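Side-chain contacts in periplasmic beta-glucosidase (Pseudomonas aeruginosa, PDB 6R5T), which probably hydrolyses terminal, non-reducing beta-D-glucosyl residues to release beta-D-glucose, and is captured here as an inactive form with lactose bound: residues Ser122-Val127 against Arg158-Ser163; Ala77-His82 against Ala174-Ala179. The protein carries 1 engineered substitution. All blocks are in the same frame, centred on the assembly; numbering follows the deposited sequence.

Interaction 1. Residues Ser122-Val127 against Arg158-Ser163; sequences SFSPMV and RAYQGS. With BGC (beta-D-glucopyranose), chain C.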
loop_
_atom_site.group_PDB
_atom_site.type_symbol
_atom_site.label_atom_id
_atom_site.label_comp_id
_atom_site.label_asym_id
_atom_site.label_seq_id
_atom_site.Cartn_x
_atom_site.Cartn_y
_atom_site.Cartn_z
ATOM N N SER A 122 -14.690 -28.957 3.323
ATOM C CA SER A 122 -14.043 -27.851 4.051
ATOM C C SER A 122 -13.955 -26.622 3.158
ATOM O O SER A 122 -13.579 -26.732 1.994
ATOM C CB SER A 122 -12.678 -28.230 4.551
ATOM O OG SER A 122 -12.136 -27.119 5.297
ATOM N N PHE A 123 -14.149 -25.470 3.790
ATOM C CA PHE A 123 -13.819 -24.178 3.146
ATOM C C PHE A 123 -12.314 -23.961 3.327
ATOM O O PHE A 123 -11.897 -23.226 4.228
ATOM C CB PHE A 123 -14.652 -23.093 3.791
ATOM C CG PHE A 123 -16.145 -23.300 3.706
ATOM C CD1 PHE A 123 -16.762 -23.672 2.530
ATOM C CD2 PHE A 123 -16.921 -23.081 4.815
ATOM C CE1 PHE A 123 -18.142 -23.840 2.506
ATOM C CE2 PHE A 123 -18.287 -23.257 4.787
ATOM C CZ PHE A 123 -18.881 -23.616 3.621
ATOM N N SER A 124 -11.545 -24.626 2.516
ATOM C CA SER A 124 -10.064 -24.736 2.608
ATOM C C SER A 124 -9.613 -25.402 1.317
ATOM O O SER A 124 -10.389 -26.159 0.751
ATOM C CB SER A 124 -9.695 -25.548 3.835
ATOM O OG SER A 124 -8.282 -25.678 4.074
ATOM N N PRO A 125 -8.392 -25.179 0.808
ATOM C CA PRO A 125 -7.375 -24.307 1.417
ATOM C C PRO A 125 -7.615 -22.816 1.108
ATOM O O PRO A 125 -8.189 -22.455 0.106
ATOM C CB PRO A 125 -6.113 -24.772 0.716
ATOM C CG PRO A 125 -6.566 -25.191 -0.647
ATOM C CD PRO A 125 -7.900 -25.849 -0.388
ATOM N N MET A 126 -7.124 -21.976 2.004
ATOM C CA MET A 126 -6.961 -20.539 1.741
ATOM C C MET A 126 -5.631 -20.330 1.048
ATOM O O MET A 126 -4.617 -20.711 1.607
ATOM C CB MET A 126 -7.033 -19.783 3.077
ATOM C CG MET A 126 -7.048 -18.262 2.942
ATOM S SD MET A 126 -5.408 -17.598 2.706
ATOM C CE MET A 126 -5.646 -15.909 3.307
ATOM N N VAL A 127 -5.651 -19.784 -0.154
ATOM C CA VAL A 127 -4.452 -19.668 -1.017
ATOM C C VAL A 127 -4.244 -18.247 -1.506
ATOM O O VAL A 127 -3.591 -18.058 -2.559
ATOM C CB VAL A 127 -4.561 -20.673 -2.168
ATOM C CG1 VAL A 127 -4.726 -22.080 -1.595
ATOM C CG2 VAL A 127 -5.672 -20.387 -3.159
ATOM N N ARG A 158 -5.430 -32.147 -3.158
ATOM C CA ARG A 158 -5.243 -33.605 -3.384
ATOM C C ARG A 158 -5.334 -34.372 -2.083
ATOM O O ARG A 158 -5.937 -35.503 -2.057
ATOM C CB ARG A 158 -3.960 -33.845 -4.158
ATOM C CG ARG A 158 -4.027 -33.349 -5.595
ATOM C CD ARG A 158 -2.819 -33.794 -6.397
ATOM N NE ARG A 158 -1.593 -33.191 -5.919
ATOM C CZ ARG A 158 -1.056 -32.036 -6.338
ATOM N NH1 ARG A 158 -1.617 -31.305 -7.291
ATOM N NH2 ARG A 158 0.066 -31.628 -5.778
ATOM N N ALA A 159 -4.769 -33.843 -1.000
ATOM C CA ALA A 159 -4.769 -34.531 0.296
ATOM C C ALA A 159 -6.179 -34.610 0.864
ATOM O O ALA A 159 -6.551 -35.654 1.448
ATOM C CB ALA A 159 -3.791 -33.852 1.210
ATOM N N TYR A 160 -6.966 -33.548 0.735
ATOM C CA TYR A 160 -8.353 -33.551 1.240
ATOM C C TYR A 160 -9.191 -34.540 0.448
ATOM O O TYR A 160 -9.955 -35.317 1.063
ATOM C CB TYR A 160 -8.996 -32.164 1.131
ATOM C CG TYR A 160 -8.539 -31.098 2.109
ATOM C CD1 TYR A 160 -8.227 -31.360 3.424
ATOM C CD2 TYR A 160 -8.568 -29.763 1.740
ATOM C CE1 TYR A 160 -7.936 -30.370 4.341
ATOM C CE2 TYR A 160 -8.230 -28.751 2.638
ATOM C CZ TYR A 160 -7.957 -29.047 3.952
ATOM O OH TYR A 160 -7.670 -28.071 4.866
ATOM N N GLN A 161 -9.081 -34.508 -0.879
ATOM C CA GLN A 161 -10.079 -35.189 -1.760
ATOM C C GLN A 161 -9.684 -36.643 -2.030
ATOM O O GLN A 161 -10.579 -37.431 -2.439
ATOM C CB GLN A 161 -10.270 -34.395 -3.041
ATOM C CG GLN A 161 -10.753 -32.974 -2.768
ATOM C CD GLN A 161 -11.358 -32.262 -3.957
ATOM O OE1 GLN A 161 -12.156 -31.321 -3.800
ATOM N NE2 GLN A 161 -10.946 -32.664 -5.156
ATOM N N GLY A 162 -8.424 -36.992 -1.799
ATOM C CA GLY A 162 -7.950 -38.383 -2.009
ATOM C C GLY A 162 -8.080 -38.828 -3.453
ATOM O O GLY A 162 -8.232 -38.014 -4.376
ATOM N N SER A 163 -8.081 -40.143 -3.675
ATOM C CA SER A 163 -8.242 -40.709 -5.039
ATOM C C SER A 163 -9.730 -40.766 -5.417
ATOM O O SER A 163 -10.010 -40.855 -6.601
ATOM C CB SER A 163 -7.619 -42.089 -5.163
ATOM O OG SER A 163 -8.162 -42.953 -4.188
HETATM C C2 BGC C . -15.051 -18.825 5.825
HETATM C C3 BGC C . -16.540 -18.488 6.044
HETATM C C4 BGC C . -16.560 -17.244 6.973
HETATM C C5 BGC C . -15.836 -16.117 6.214
HETATM C C6 BGC C . -15.721 -14.843 7.022
HETATM C C1 BGC C . -14.344 -17.607 5.218
HETATM O O1 BGC C . -13.000 -17.974 5.174
HETATM O O2 BGC C . -14.823 -19.938 4.968
HETATM O O3 BGC C . -17.170 -19.593 6.723
HETATM O O4 BGC C . -17.934 -16.888 7.194
HETATM O O5 BGC C . -14.494 -16.474 6.070
HETATM O O6 BGC C . -15.071 -13.832 6.243
#
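Ser124 OG and Tyr160 OH meet in a short hydrogen bond of 2.6 Å, the one polar link between the loop at 122-127 and the last turn of helix 146-161. It belongs to one of two conformers modelled for Ser124, and either hydroxyl could be the donor. Ser124 OG comes in at the edge of the Tyr160 ring and in its plane, on the CE2 side of the phenol oxygen, with the CZ-OH-OG angle close to 114°. The serine puts its oxygen there by turning OG anti to the backbone N (chi1 -177°), while Ser124 CB passes 3.7 Å from Tyr160 CE2. A little farther along the same ring edge comes Pro125, whose CD lies 4.2 Å from Tyr160 CE2; a cis peptide bond joins the proline to Ser124. Ala107 and Ala111 of helix 100-116 also pack on the tyrosine, and Met156 touches both Ser124 and Pro125. The helix stops straight after Tyr160 and Gln161, and Gly162 leaves it with positive phi.

On the loop, Phe123 is the centre of an inverse gamma turn, closed by a weak bond of 3.0 Å from Ser124 N to Ser122 O. Its CB approaches glucose O2 to 3.4 Å, and the sugar oxygen sits oblique to the ring. Phe123 therefore lines the glycan pocket, whereas Ser124, next in the chain, faces the helix. In this conformer two neutral hydroxyls pair in a buried place, one giving and the other accepting, so the loop behind the sugar is joined to the helix without a charged group.

Interaction 2. Residues Ala77-His82 against Ala174-Ala179; sequences AYDVAH and AVKHFA. With BGC (beta-D-glucopyranose), chain C.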
loop_
_atom_site.group_PDB
_atom_site.type_symbol
_atom_site.label_atom_id
_atom_site.label_comp_id
_atom_site.label_asym_id
_atom_site.label_seq_id
_atom_site.Cartn_x
_atom_site.Cartn_y
_atom_site.Cartn_z
ATOM N N ALA A 77 -20.688 -28.713 5.514
ATOM C CA ALA A 77 -19.372 -28.064 5.393
ATOM C C ALA A 77 -18.939 -27.454 6.715
ATOM O O ALA A 77 -19.762 -27.132 7.580
ATOM C CB ALA A 77 -19.421 -27.053 4.266
ATOM N N TYR A 78 -17.629 -27.210 6.783
ATOM C CA TYR A 78 -17.001 -26.509 7.925
ATOM C C TYR A 78 -15.679 -25.895 7.491
ATOM O O TYR A 78 -15.173 -26.184 6.437
ATOM C CB TYR A 78 -16.829 -27.498 9.051
ATOM C CG TYR A 78 -16.528 -26.966 10.428
ATOM C CD1 TYR A 78 -17.188 -25.870 10.952
ATOM C CD2 TYR A 78 -15.597 -27.616 11.214
ATOM C CE1 TYR A 78 -16.935 -25.414 12.235
ATOM C CE2 TYR A 78 -15.349 -27.187 12.514
ATOM C CZ TYR A 78 -16.029 -26.090 13.014
ATOM O OH TYR A 78 -15.822 -25.669 14.299
ATOM N N ASP A 79 -15.174 -25.013 8.329
ATOM C CA ASP A 79 -13.893 -24.266 8.166
ATOM C C ASP A 79 -12.801 -25.121 8.826
ATOM O O ASP A 79 -12.342 -24.809 9.904
ATOM C CB ASP A 79 -14.056 -22.871 8.753
ATOM C CG ASP A 79 -14.853 -21.928 7.863
ATOM O OD1 ASP A 79 -14.412 -21.731 6.696
ATOM O OD2 ASP A 79 -15.875 -21.353 8.322
ATOM N N VAL A 80 -12.418 -26.189 8.160
ATOM C CA VAL A 80 -11.313 -27.065 8.566
ATOM C C VAL A 80 -10.077 -26.514 7.865
ATOM O O VAL A 80 -9.807 -26.848 6.745
ATOM C CB VAL A 80 -11.613 -28.533 8.263
ATOM C CG1 VAL A 80 -10.483 -29.379 8.701
ATOM C CG2 VAL A 80 -12.874 -28.998 8.953
ATOM N N ALA A 81 -9.465 -25.534 8.499
ATOM C CA ALA A 81 -8.396 -24.709 7.888
ATOM C C ALA A 81 -7.017 -25.332 8.126
ATOM O O ALA A 81 -6.222 -25.368 7.196
ATOM C CB ALA A 81 -8.493 -23.331 8.488
ATOM N N HIS A 82 -6.724 -25.748 9.364
ATOM C CA HIS A 82 -5.419 -26.327 9.745
ATOM C C HIS A 82 -5.665 -27.374 10.826
ATOM O O HIS A 82 -4.927 -27.401 11.810
ATOM C CB HIS A 82 -4.419 -25.241 10.175
ATOM C CG HIS A 82 -4.836 -24.385 11.311
ATOM N ND1 HIS A 82 -4.368 -24.573 12.581
ATOM C CD2 HIS A 82 -5.679 -23.342 11.372
ATOM C CE1 HIS A 82 -4.907 -23.666 13.386
ATOM N NE2 HIS A 82 -5.746 -22.915 12.677
ATOM N N ALA A 174 -13.151 -26.627 -0.938
ATOM C CA ALA A 174 -13.683 -25.373 -1.474
ATOM C C ALA A 174 -12.553 -24.331 -1.309
ATOM O O ALA A 174 -12.438 -23.751 -0.261
ATOM C CB ALA A 174 -14.959 -24.966 -0.766
ATOM N N VAL A 175 -11.760 -24.189 -2.357
ATOM C CA VAL A 175 -10.584 -23.278 -2.369
ATOM C C VAL A 175 -11.109 -21.849 -2.183
ATOM O O VAL A 175 -12.168 -21.469 -2.719
ATOM C CB VAL A 175 -9.709 -23.433 -3.612
ATOM C CG1 VAL A 175 -10.429 -23.147 -4.915
ATOM C CG2 VAL A 175 -8.454 -22.585 -3.477
ATOM N N LYS A 176 -10.349 -21.050 -1.429
ATOM C CA LYS A 176 -10.822 -19.669 -1.090
ATOM C C LYS A 176 -9.581 -18.759 -1.025
ATOM O O LYS A 176 -8.468 -19.270 -0.923
ATOM C CB LYS A 176 -11.604 -19.695 0.219
ATOM C CG LYS A 176 -10.804 -19.958 1.482
ATOM C CD LYS A 176 -11.677 -20.164 2.692
ATOM C CE LYS A 176 -10.939 -20.276 3.988
ATOM N NZ LYS A 176 -11.897 -20.578 5.082
ATOM N N HIS A 177 -9.751 -17.447 -1.104
ATOM C CA HIS A 177 -10.972 -16.689 -1.325
ATOM C C HIS A 177 -10.868 -16.092 -2.733
ATOM O O HIS A 177 -10.009 -15.242 -2.959
ATOM C CB HIS A 177 -11.129 -15.586 -0.287
ATOM C CG HIS A 177 -11.157 -16.048 1.124
ATOM N ND1 HIS A 177 -10.000 -16.132 1.879
ATOM C CD2 HIS A 177 -12.198 -16.376 1.929
ATOM C CE1 HIS A 177 -10.373 -16.513 3.104
ATOM N NE2 HIS A 177 -11.660 -16.690 3.152
ATOM N N PHE A 178 -11.671 -16.553 -3.687
ATOM C CA PHE A 178 -11.477 -16.198 -5.113
ATOM C C PHE A 178 -12.117 -14.836 -5.306
ATOM O O PHE A 178 -13.361 -14.743 -5.285
ATOM C CB PHE A 178 -12.136 -17.291 -5.951
ATOM C CG PHE A 178 -11.832 -17.205 -7.413
ATOM C CD1 PHE A 178 -10.545 -17.313 -7.872
ATOM C CD2 PHE A 178 -12.860 -17.087 -8.341
ATOM C CE1 PHE A 178 -10.269 -17.298 -9.232
ATOM C CE2 PHE A 178 -12.585 -17.013 -9.703
ATOM C CZ PHE A 178 -11.280 -17.128 -10.155
ATOM N N ALA A 179 -11.336 -13.738 -5.480
ATOM C CA ALA A 179 -9.884 -13.740 -5.605
ATOM C C ALA A 179 -9.326 -12.431 -5.047
ATOM O O ALA A 179 -10.025 -11.427 -5.002
ATOM C CB ALA A 179 -9.481 -13.872 -7.063
HETATM C C2 BGC C . -15.051 -18.825 5.825
HETATM C C3 BGC C . -16.540 -18.488 6.044
HETATM C C4 BGC C . -16.560 -17.244 6.973
HETATM C C5 BGC C . -15.836 -16.117 6.214
HETATM C C6 BGC C . -15.721 -14.843 7.022
HETATM C C1 BGC C . -14.344 -17.607 5.218
HETATM O O1 BGC C . -13.000 -17.974 5.174
HETATM O O2 BGC C . -14.823 -19.938 4.968
HETATM O O3 BGC C . -17.170 -19.593 6.723
HETATM O O4 BGC C . -17.934 -16.888 7.194
HETATM O O5 BGC C . -14.494 -16.474 6.070
HETATM O O6 BGC C . -15.071 -13.832 6.243
#
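The His177 ring carries Lys176 CG over the centre of one face, 3.7 Å above the plane, and meets glucose at its edge, where C1 lies in the ring plane. The other flat group, the Asp79 carboxylate, holds the same sugar through both oxygens and receives Lys176 NZ at OD1 in a salt bridge of 3.2 Å, the ammonium standing off the carboxylate plane. Each carboxylate oxygen takes a sugar hydroxyl: O2 donates to Asp79 OD1 at 2.5 Å, O3 to Asp79 OD2 at 2.7 Å. This two-pronged grip fixes the rotation of the carboxylate.

Lys176 leaves its backbone with CG between N and the carbonyl carbon (chi1 70°), then runs extended to bring NZ alongside the sugar, at its O1 and O2 rim. There NZ gives hydrogen bonds to glucose O1 (2.8 Å) and O2 (3.0 Å). His177 NE2 meets O1 at 2.7 Å in a nearly straight bond (165°), so lysine and histidine share this one oxygen. On the far side of the imidazole, ND1 is bonded to Asp128 OD2, which holds the ring's turn.

A cis peptide joins Lys176 to His177, bringing both neighbours to bear on one sugar. Acidic and basic side chains at the C-terminal ends of parallel strands, gathered round a saccharide, are characteristic of the TIM-barrel-type glycan pocket of glycoside hydrolase family 3.

In the fold
Interactions 1 and 2 lie with their centres 8 Å apart and share glucose as a common neighbour. Strand 121-122 runs between strands 75-78 and 172-178 in the parallel sheet, so the loop at 122-127 emerges between the two halves of interaction 2. It touches both: Phe123 N reaches Tyr78 O at 2.9 Å and Ser122 OG reaches Val80 O at 2.8 Å, while Phe123 O accepts a hydrogen bond from Lys176 NZ at 2.8 Å. Interaction 2 thus holds the sugar directly, and interaction 1 is a second layer, tying to helix 146-161 the loop whose carbonyl helps place the lysine. Arg137 and Glu486 add further hydrogen bonds to the glucose.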